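Local coordinates for interferon (Danio rerio, PDB 3PIV), which probably acts as a secreted type I interferon, a helical cytokine that binds a cell-surface receptor in antiviral defence, at residues 73-78 / 135-140. Sequence-based numbering, arbitrary orientation.
Sequences NSVNWD and EAWEQI
With CG of W77 placed beside its backbone N and anti to the carbonyl carbon (chi1 -62°), the indole extends from the loop to meet W137 and E138, while the glutamate chain, bent at chi2, carries its carboxylate to the indole nitrogen. The setting is the helical cytokine fold of the type I interferons, where segment 73-78, in the loop between helices 48-66 and 79-101, packs on the first turns of the last helix, 134-158. It is a worked example of how a connection without regular structure is fastened to a helix in good part by one large side chain that uses both its apolar rim and its single polar atom. The far corner of the six-membered ring, CH2 of W77, lies 3.4 Å from the backbone O of W137, which sits in the indole plane, and 3.8 Å from CB of W137. The two tryptophans meet obliquely, their planes turned by 68°, with CZ3 of W77 4.0 Å from CE3 of W137. V75 adds to the apolar part: its CG1 packs against CB of W137 at 3.6 Å, and its CG2 lies over one face of the W77 indole, offset toward the rim. NE1 of W137 hydrogen-bonds to the carbonyl oxygen of H71, a second tie to the same connection, and L127 of helix 111-129 also touches the W137 side chain. E138 is held at both oxygens, since OE1 forms a salt bridge with R141. Its other oxygen, OE2, accepts the hydrogen bond from NE1 of W77 at 2.9 Å, lying almost in the indole plane while the N-H arrives from above the carboxylate plane, 48° out of it.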
ATOM      1  N   ASN A  73       6.451 -17.450  -9.183  1.00 24.72           N
ATOM      2  CA  ASN A  73       6.434 -18.917  -9.309  1.00 29.55           C
ATOM      3  C   ASN A  73       6.408 -19.605  -7.974  1.00 27.79           C
ATOM      4  O   ASN A  73       5.744 -20.623  -7.816  1.00 29.90           O
ATOM      5  CB  ASN A  73       7.680 -19.433 -10.007  1.00 30.01           C
ATOM      6  CG  ASN A  73       7.560 -19.414 -11.492  1.00 33.83           C
ATOM      7  OD1 ASN A  73       6.494 -19.118 -12.052  1.00 34.15           O
ATOM      8  ND2 ASN A  73       8.661 -19.726 -12.158  1.00 30.92           N
ATOM      9  N   SER A  74       7.167 -19.055  -7.029  1.00 22.73           N
ATOM     10  CA  SER A  74       7.356 -19.685  -5.730  1.00 31.20           C
ATOM     11  C   SER A  74       6.117 -19.602  -4.842  1.00 30.80           C
ATOM     12  O   SER A  74       6.048 -20.278  -3.815  1.00 34.51           O
ATOM     13  CB  SER A  74       8.560 -19.081  -5.007  1.00 33.80           C
ATOM     14  OG  SER A  74       9.720 -19.129  -5.825  1.00 39.96           O
ATOM     15  N   VAL A  75       5.145 -18.773  -5.219  1.00 26.92           N
ATOM     16  CA  VAL A  75       3.878 -18.755  -4.488  1.00 27.58           C
ATOM     17  C   VAL A  75       2.738 -19.306  -5.308  1.00 31.06           C
ATOM     18  O   VAL A  75       2.718 -19.221  -6.532  1.00 31.08           O
ATOM     19  CB  VAL A  75       3.460 -17.348  -3.978  1.00 28.72           C
ATOM     20  CG1 VAL A  75       4.405 -16.866  -2.890  1.00 26.89           C
ATOM     21  CG2 VAL A  75       3.326 -16.354  -5.144  1.00 24.08           C
ATOM     22  N   ASN A  76       1.768 -19.852  -4.599  1.00 30.47           N
ATOM     23  CA  ASN A  76       0.624 -20.479  -5.206  1.00 32.80           C
ATOM     24  C   ASN A  76      -0.547 -19.506  -5.249  1.00 32.08           C
ATOM     25  O   ASN A  76      -1.684 -19.915  -5.499  1.00 32.04           O
ATOM     26  CB  ASN A  76       0.250 -21.668  -4.346  1.00 41.18           C
ATOM     27  CG  ASN A  76       0.314 -21.330  -2.873  1.00 44.50           C
ATOM     28  OD1 ASN A  76      -0.676 -20.880  -2.283  1.00 48.54           O
ATOM     29  ND2 ASN A  76       1.500 -21.482  -2.279  1.00 41.58           N
ATOM     30  N   TRP A  77      -0.277 -18.227  -4.992  1.00 27.51           N
ATOM     31  CA  TRP A  77      -1.344 -17.229  -4.949  1.00 28.16           C
ATOM     32  C   TRP A  77      -2.156 -17.265  -6.233  1.00 27.93           C
ATOM     33  O   TRP A  77      -1.632 -17.570  -7.297  1.00 21.28           O
ATOM     34  CB  TRP A  77      -0.793 -15.819  -4.762  1.00 21.19           C
ATOM     35  CG  TRP A  77      -0.061 -15.624  -3.494  1.00 22.36           C
ATOM     36  CD1 TRP A  77      -0.032 -16.471  -2.422  1.00 24.46           C
ATOM     37  CD2 TRP A  77       0.755 -14.502  -3.146  1.00 19.37           C
ATOM     38  NE1 TRP A  77       0.764 -15.950  -1.436  1.00 18.70           N
ATOM     39  CE2 TRP A  77       1.254 -14.737  -1.853  1.00 21.90           C
ATOM     40  CE3 TRP A  77       1.110 -13.321  -3.803  1.00 18.97           C
ATOM     41  CZ2 TRP A  77       2.096 -13.836  -1.205  1.00 21.36           C
ATOM     42  CZ3 TRP A  77       1.944 -12.421  -3.157  1.00 21.06           C
ATOM     43  CH2 TRP A  77       2.433 -12.687  -1.870  1.00 22.63           C
ATOM     44  N   ASP A  78      -3.438 -16.948  -6.131  1.00 25.08           N
ATOM     45  CA  ASP A  78      -4.270 -16.918  -7.322  1.00 27.74           C
ATOM     46  C   ASP A  78      -3.986 -15.621  -8.066  1.00 26.11           C
ATOM     47  O   ASP A  78      -4.213 -14.543  -7.510  1.00 19.90           O
ATOM     48  CB  ASP A  78      -5.743 -17.009  -6.935  1.00 24.47           C
ATOM     49  CG  ASP A  78      -6.642 -17.145  -8.136  1.00 23.70           C
ATOM     50  OD1 ASP A  78      -6.583 -18.199  -8.788  1.00 31.84           O
ATOM     51  OD2 ASP A  78      -7.386 -16.195  -8.444  1.00 29.00           O
ATOM     52  N   GLU A 135       8.450 -17.412   1.284  1.00 28.47           N
ATOM     53  CA  GLU A 135       8.419 -16.688   2.563  1.00 29.81           C
ATOM     54  C   GLU A 135       8.803 -15.219   2.406  1.00 27.88           C
ATOM     55  O   GLU A 135       8.351 -14.383   3.177  1.00 25.98           O
ATOM     56  CB  GLU A 135       9.278 -17.359   3.643  1.00 31.78           C
ATOM     57  CG  GLU A 135       8.508 -17.782   4.924  1.00 46.06           C
ATOM     58  CD  GLU A 135       7.323 -16.859   5.327  1.00 44.66           C
ATOM     59  OE1 GLU A 135       7.509 -15.630   5.543  1.00 30.89           O
ATOM     60  OE2 GLU A 135       6.194 -17.393   5.461  1.00 39.39           O
ATOM     61  N   ALA A 136       9.626 -14.895   1.408  1.00 26.41           N
ATOM     62  CA  ALA A 136       9.870 -13.488   1.096  1.00 24.13           C
ATOM     63  C   ALA A 136       8.562 -12.844   0.632  1.00 22.68           C
ATOM     64  O   ALA A 136       8.187 -11.777   1.117  1.00 20.83           O
ATOM     65  CB  ALA A 136      10.953 -13.323   0.053  1.00 26.21           C
ATOM     66  N   TRP A 137       7.857 -13.504  -0.288  1.00 24.19           N
ATOM     67  CA  TRP A 137       6.560 -13.005  -0.742  1.00 21.25           C
ATOM     68  C   TRP A 137       5.544 -12.920   0.414  1.00 23.91           C
ATOM     69  O   TRP A 137       4.782 -11.968   0.505  1.00 21.55           O
ATOM     70  CB  TRP A 137       6.008 -13.843  -1.900  1.00 18.98           C
ATOM     71  CG  TRP A 137       6.451 -13.337  -3.260  1.00 25.27           C
ATOM     72  CD1 TRP A 137       7.157 -14.028  -4.204  1.00 21.22           C
ATOM     73  CD2 TRP A 137       6.227 -12.023  -3.810  1.00 19.86           C
ATOM     74  NE1 TRP A 137       7.379 -13.230  -5.308  1.00 20.87           N
ATOM     75  CE2 TRP A 137       6.818 -12.000  -5.089  1.00 21.94           C
ATOM     76  CE3 TRP A 137       5.587 -10.873  -3.342  1.00 16.93           C
ATOM     77  CZ2 TRP A 137       6.783 -10.863  -5.908  1.00 20.89           C
ATOM     78  CZ3 TRP A 137       5.559  -9.743  -4.154  1.00 16.64           C
ATOM     79  CH2 TRP A 137       6.146  -9.752  -5.425  1.00 17.16           C
ATOM     80  N   GLU A 138       5.555 -13.902   1.306  1.00 21.26           N
ATOM     81  CA  GLU A 138       4.614 -13.909   2.418  1.00 23.33           C
ATOM     82  C   GLU A 138       4.903 -12.791   3.417  1.00 20.21           C
ATOM     83  O   GLU A 138       3.979 -12.251   4.027  1.00 22.43           O
ATOM     84  CB  GLU A 138       4.579 -15.278   3.092  1.00 23.60           C
ATOM     85  CG  GLU A 138       3.958 -16.350   2.226  1.00 21.87           C
ATOM     86  CD  GLU A 138       2.465 -16.131   1.990  1.00 28.00           C
ATOM     87  OE1 GLU A 138       1.859 -15.275   2.680  1.00 26.42           O
ATOM     88  OE2 GLU A 138       1.888 -16.828   1.127  1.00 24.79           O
ATOM     89  N   GLN A 139       6.170 -12.425   3.565  1.00 17.82           N
ATOM     90  CA  GLN A 139       6.495 -11.247   4.355  1.00 20.33           C
ATOM     91  C   GLN A 139       5.914 -10.009   3.680  1.00 21.57           C
ATOM     92  O   GLN A 139       5.256  -9.205   4.330  1.00 19.42           O
ATOM     93  CB  GLN A 139       7.994 -11.091   4.539  1.00 18.73           C
ATOM     94  CG  GLN A 139       8.555 -12.053   5.548  1.00 24.24           C
ATOM     95  CD  GLN A 139       7.842 -11.938   6.884  1.00 27.66           C
ATOM     96  OE1 GLN A 139       7.976 -10.932   7.583  1.00 29.56           O
ATOM     97  NE2 GLN A 139       7.085 -12.974   7.248  1.00 20.10           N
ATOM     98  N   ILE A 140       6.149  -9.856   2.377  1.00 18.91           N
ATOM     99  CA  ILE A 140       5.605  -8.703   1.667  1.00 15.70           C
ATOM    100  C   ILE A 140       4.079  -8.630   1.833  1.00 15.95           C
ATOM    101  O   ILE A 140       3.527  -7.574   2.143  1.00 14.82           O
ATOM    102  CB  ILE A 140       6.010  -8.688   0.164  1.00 17.47           C
ATOM    103  CG1 ILE A 140       7.346  -7.962  -0.026  1.00 17.60           C
ATOM    104  CG2 ILE A 140       4.953  -7.983  -0.677  1.00 11.48           C
ATOM    105  CD1 ILE A 140       8.421  -8.314   0.962  1.00 17.71           C
TER